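PDB 2WTP: ORF131 protein from Ralstonia metallidurans, which binds copper and probably takes part in heavy-metal resistance, changing conformation when the metal binds. Local coordinates for residues 71-77 against 119-125. Where two conformers were deposited one is given. Residues are numbered along the deposited sequence.
With MG (magnesium ion), chain F; CU (copper (II) ion), chain O.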
loop_
_atom_site.group_PDB
_atom_site.type_symbol
_atom_site.label_atom_id
_atom_site.label_comp_id
_atom_site.label_asym_id
_atom_site.label_seq_id
_atom_site.Cartn_x
_atom_site.Cartn_y
_atom_site.Cartn_z
ATOM N N ARG A 71 9.460 1.577 -4.083
ATOM C CA ARG A 71 9.484 3.023 -3.946
ATOM C C ARG A 71 8.457 3.585 -2.997
ATOM O O ARG A 71 8.791 4.495 -2.257
ATOM C CB ARG A 71 9.399 3.745 -5.274
ATOM C CG ARG A 71 10.696 3.474 -6.148
ATOM C CD ARG A 71 11.946 4.370 -5.751
ATOM N NE ARG A 71 11.710 5.709 -6.325
ATOM C CZ ARG A 71 12.141 6.223 -7.492
ATOM N NH1 ARG A 71 12.997 5.585 -8.365
ATOM N NH2 ARG A 71 11.694 7.468 -7.751
ATOM N N TYR A 72 7.213 3.084 -3.019
ATOM C CA TYR A 72 6.300 3.553 -2.003
ATOM C C TYR A 72 5.239 2.529 -1.700
ATOM O O TYR A 72 5.062 1.575 -2.456
ATOM C CB TYR A 72 5.597 4.897 -2.377
ATOM C CG TYR A 72 4.580 4.793 -3.525
ATOM C CD1 TYR A 72 3.243 4.618 -3.247
ATOM C CD2 TYR A 72 4.987 4.946 -4.841
ATOM C CE1 TYR A 72 2.322 4.521 -4.347
ATOM C CE2 TYR A 72 4.082 4.843 -5.908
ATOM C CZ TYR A 72 2.749 4.660 -5.590
ATOM O OH TYR A 72 1.848 4.625 -6.636
ATOM N N VAL A 73 4.598 2.745 -0.549
ATOM C CA VAL A 73 3.378 2.007 -0.183
ATOM C C VAL A 73 2.398 3.004 0.358
ATOM O O VAL A 73 2.760 4.102 0.758
ATOM C CB VAL A 73 3.590 0.956 0.906
ATOM C CG1 VAL A 73 4.491 -0.165 0.388
ATOM C CG2 VAL A 73 4.233 1.542 2.114
ATOM N N ASN A 74 1.096 2.692 0.316
ATOM C CA ASN A 74 0.045 3.544 0.892
ATOM C C ASN A 74 -0.495 2.956 2.157
ATOM O O ASN A 74 -0.847 1.785 2.155
ATOM C CB ASN A 74 -1.137 3.680 -0.102
ATOM C CG ASN A 74 -0.842 4.468 -1.319
ATOM O OD1 ASN A 74 0.041 5.291 -1.421
ATOM N ND2 ASN A 74 -1.626 4.202 -2.363
ATOM N N VAL A 75 -0.566 3.758 3.212
ATOM C CA VAL A 75 -1.212 3.305 4.483
ATOM C C VAL A 75 -2.198 4.347 4.890
ATOM O O VAL A 75 -2.218 5.519 4.479
ATOM C CB VAL A 75 -0.162 3.126 5.592
ATOM C CG1 VAL A 75 0.934 2.106 5.114
ATOM C CG2 VAL A 75 0.500 4.480 6.041
ATOM N N ASP A 76 -3.135 3.898 5.722
ATOM C CA ASP A 76 -4.087 4.811 6.311
ATOM C C ASP A 76 -3.565 5.376 7.639
ATOM O O ASP A 76 -2.831 4.742 8.383
ATOM C CB ASP A 76 -5.384 4.048 6.633
ATOM C CG ASP A 76 -6.162 3.636 5.386
ATOM O OD1 ASP A 76 -6.121 4.367 4.360
ATOM O OD2 ASP A 76 -6.736 2.510 5.445
ATOM N N SER A 77 -4.052 6.588 7.903
ATOM C CA SER A 77 -3.880 7.103 9.307
ATOM C C SER A 77 -4.407 6.038 10.263
ATOM O O SER A 77 -5.524 5.508 10.096
ATOM C CB SER A 77 -4.728 8.335 9.481
ATOM O OG SER A 77 -4.099 9.507 8.961
ATOM N N ARG A 119 9.214 5.090 0.565
ATOM C CA ARG A 119 8.411 6.186 1.128
ATOM C C ARG A 119 7.049 5.656 1.479
ATOM O O ARG A 119 6.427 4.935 0.695
ATOM C CB ARG A 119 8.342 7.311 0.134
ATOM C CG ARG A 119 7.847 8.573 0.816
ATOM C CD ARG A 119 8.379 9.877 0.183
ATOM N NE ARG A 119 9.677 10.094 0.711
ATOM C CZ ARG A 119 9.923 10.774 1.851
ATOM N NH1 ARG A 119 11.182 10.785 2.245
ATOM N NH2 ARG A 119 8.976 11.352 2.572
ATOM N N VAL A 120 6.598 5.940 2.690
ATOM C CA VAL A 120 5.220 5.559 3.080
ATOM C C VAL A 120 4.303 6.753 2.905
ATOM O O VAL A 120 4.544 7.821 3.469
ATOM C CB VAL A 120 5.205 5.175 4.560
ATOM C CG1 VAL A 120 3.784 4.649 4.928
ATOM C CG2 VAL A 120 6.235 4.043 4.767
ATOM N N TYR A 121 3.262 6.604 2.080
ATOM C CA TYR A 121 2.275 7.667 1.863
ATOM C C TYR A 121 1.144 7.416 2.848
ATOM O O TYR A 121 0.471 6.379 2.730
ATOM C CB TYR A 121 1.808 7.535 0.404
ATOM C CG TYR A 121 0.973 8.706 -0.012
ATOM C CD1 TYR A 121 1.484 9.651 -0.893
ATOM C CD2 TYR A 121 -0.349 8.840 0.452
ATOM C CE1 TYR A 121 0.718 10.738 -1.261
ATOM C CE2 TYR A 121 -1.174 9.974 0.035
ATOM C CZ TYR A 121 -0.537 10.901 -0.798
ATOM O OH TYR A 121 -1.319 11.967 -1.213
ATOM N N ILE A 122 0.876 8.344 3.732
ATOM C CA ILE A 122 -0.109 8.195 4.823
ATOM C C ILE A 122 -1.337 9.040 4.460
ATOM O O ILE A 122 -1.263 10.257 4.286
ATOM C CB ILE A 122 0.455 8.673 6.218
ATOM C CG1 ILE A 122 1.753 7.900 6.534
ATOM C CG2 ILE A 122 -0.651 8.349 7.206
ATOM C CD1 ILE A 122 2.643 8.634 7.606
ATOM N N ASP A 123 -2.479 8.396 4.234
ATOM C CA ASP A 123 -3.693 9.116 3.915
ATOM C C ASP A 123 -4.238 9.830 5.148
ATOM O O ASP A 123 -4.065 9.410 6.287
ATOM C CB ASP A 123 -4.702 8.063 3.512
ATOM C CG ASP A 123 -6.011 8.611 3.046
ATOM O OD1 ASP A 123 -6.011 9.573 2.282
ATOM O OD2 ASP A 123 -7.019 7.988 3.350
ATOM N N ARG A 124 -4.876 10.969 4.898
ATOM C CA ARG A 124 -5.515 11.854 5.890
ATOM C C ARG A 124 -6.453 11.068 6.765
ATOM O O ARG A 124 -7.169 10.161 6.295
ATOM C CB ARG A 124 -6.232 12.959 5.089
ATOM C CG ARG A 124 -7.158 13.837 5.850
ATOM C CD ARG A 124 -7.558 15.001 4.964
ATOM N NE ARG A 124 -8.876 15.511 5.309
ATOM C CZ ARG A 124 -9.344 15.540 6.547
ATOM N NH1 ARG A 124 -8.576 15.109 7.548
ATOM N NH2 ARG A 124 -10.561 16.022 6.788
ATOM N N SER A 125 -6.544 11.453 8.052
ATOM C CA SER A 125 -7.486 10.876 8.985
ATOM C C SER A 125 -8.927 11.327 8.871
ATOM O O SER A 125 -9.187 12.489 8.663
ATOM C CB SER A 125 -6.917 11.277 10.352
ATOM O OG SER A 125 -7.851 10.818 11.349
HETATM MG MG MG F . -6.889 10.210 0.431
HETATM CU CU CU O . -8.828 8.696 2.573
HETATM O O HOH W 1 -6.755 7.392 6.463
HETATM O O HOH W 2 -6.669 12.122 1.053
HETATM O O HOH W 3 -5.517 11.996 -0.755
HETATM O O HOH W 4 -5.046 10.067 -0.324
HETATM O O HOH W 5 -9.059 10.604 0.662
HETATM O O HOH W 6 -7.452 10.463 -1.693
#
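Strands 72-76 and 119-123 lie side by side in parallel register, joined by a regular ladder of backbone hydrogen bonds: Arg119 N to Arg71 O (2.9 Å), Val73 N to Arg119 O (3.1 Å), Tyr121 N to Val73 O, Val75 N to Tyr121 O and Asp123 N to Val75 O (each 2.9 Å). Side chains alternate between two faces. On the apolar face Val75 sets CG2 against Val120 CG1 (3.5 Å) and Ile122 CG1 (3.7 Å), while Val73 CG2 lies 4.2 Å from Val120 CG2. Tyr72 and Tyr121 project from the other face, and their rings extend beyond the strand pair, whereas the m rotamer of Asn74 brings OD1 to 3.4 Å from Tyr121 CB. Asp123 also projects here, its t rotamer presenting the carboxylate to two metals: OD1 binds magnesium and OD2 copper, both at 2.1 Å, and Asp123 of the second subunit binds the same copper. Just beyond Asp76, the m rotamer of Ser77 turns its hydroxyl to the partner segment, OG donating to Asp123 O (2.7 Å). Tyr72 OH bonds to Glu79, and Asn74 ND2 to Asn74 O, of the second subunit, so this polar face meets the dimer partner. Strand 119-123 is the middle of a three-stranded mixed sheet, with strand 101-104 antiparallel on its far edge, and Phe94 of strand 88-94 packs against Val75, Val120 and Ile122.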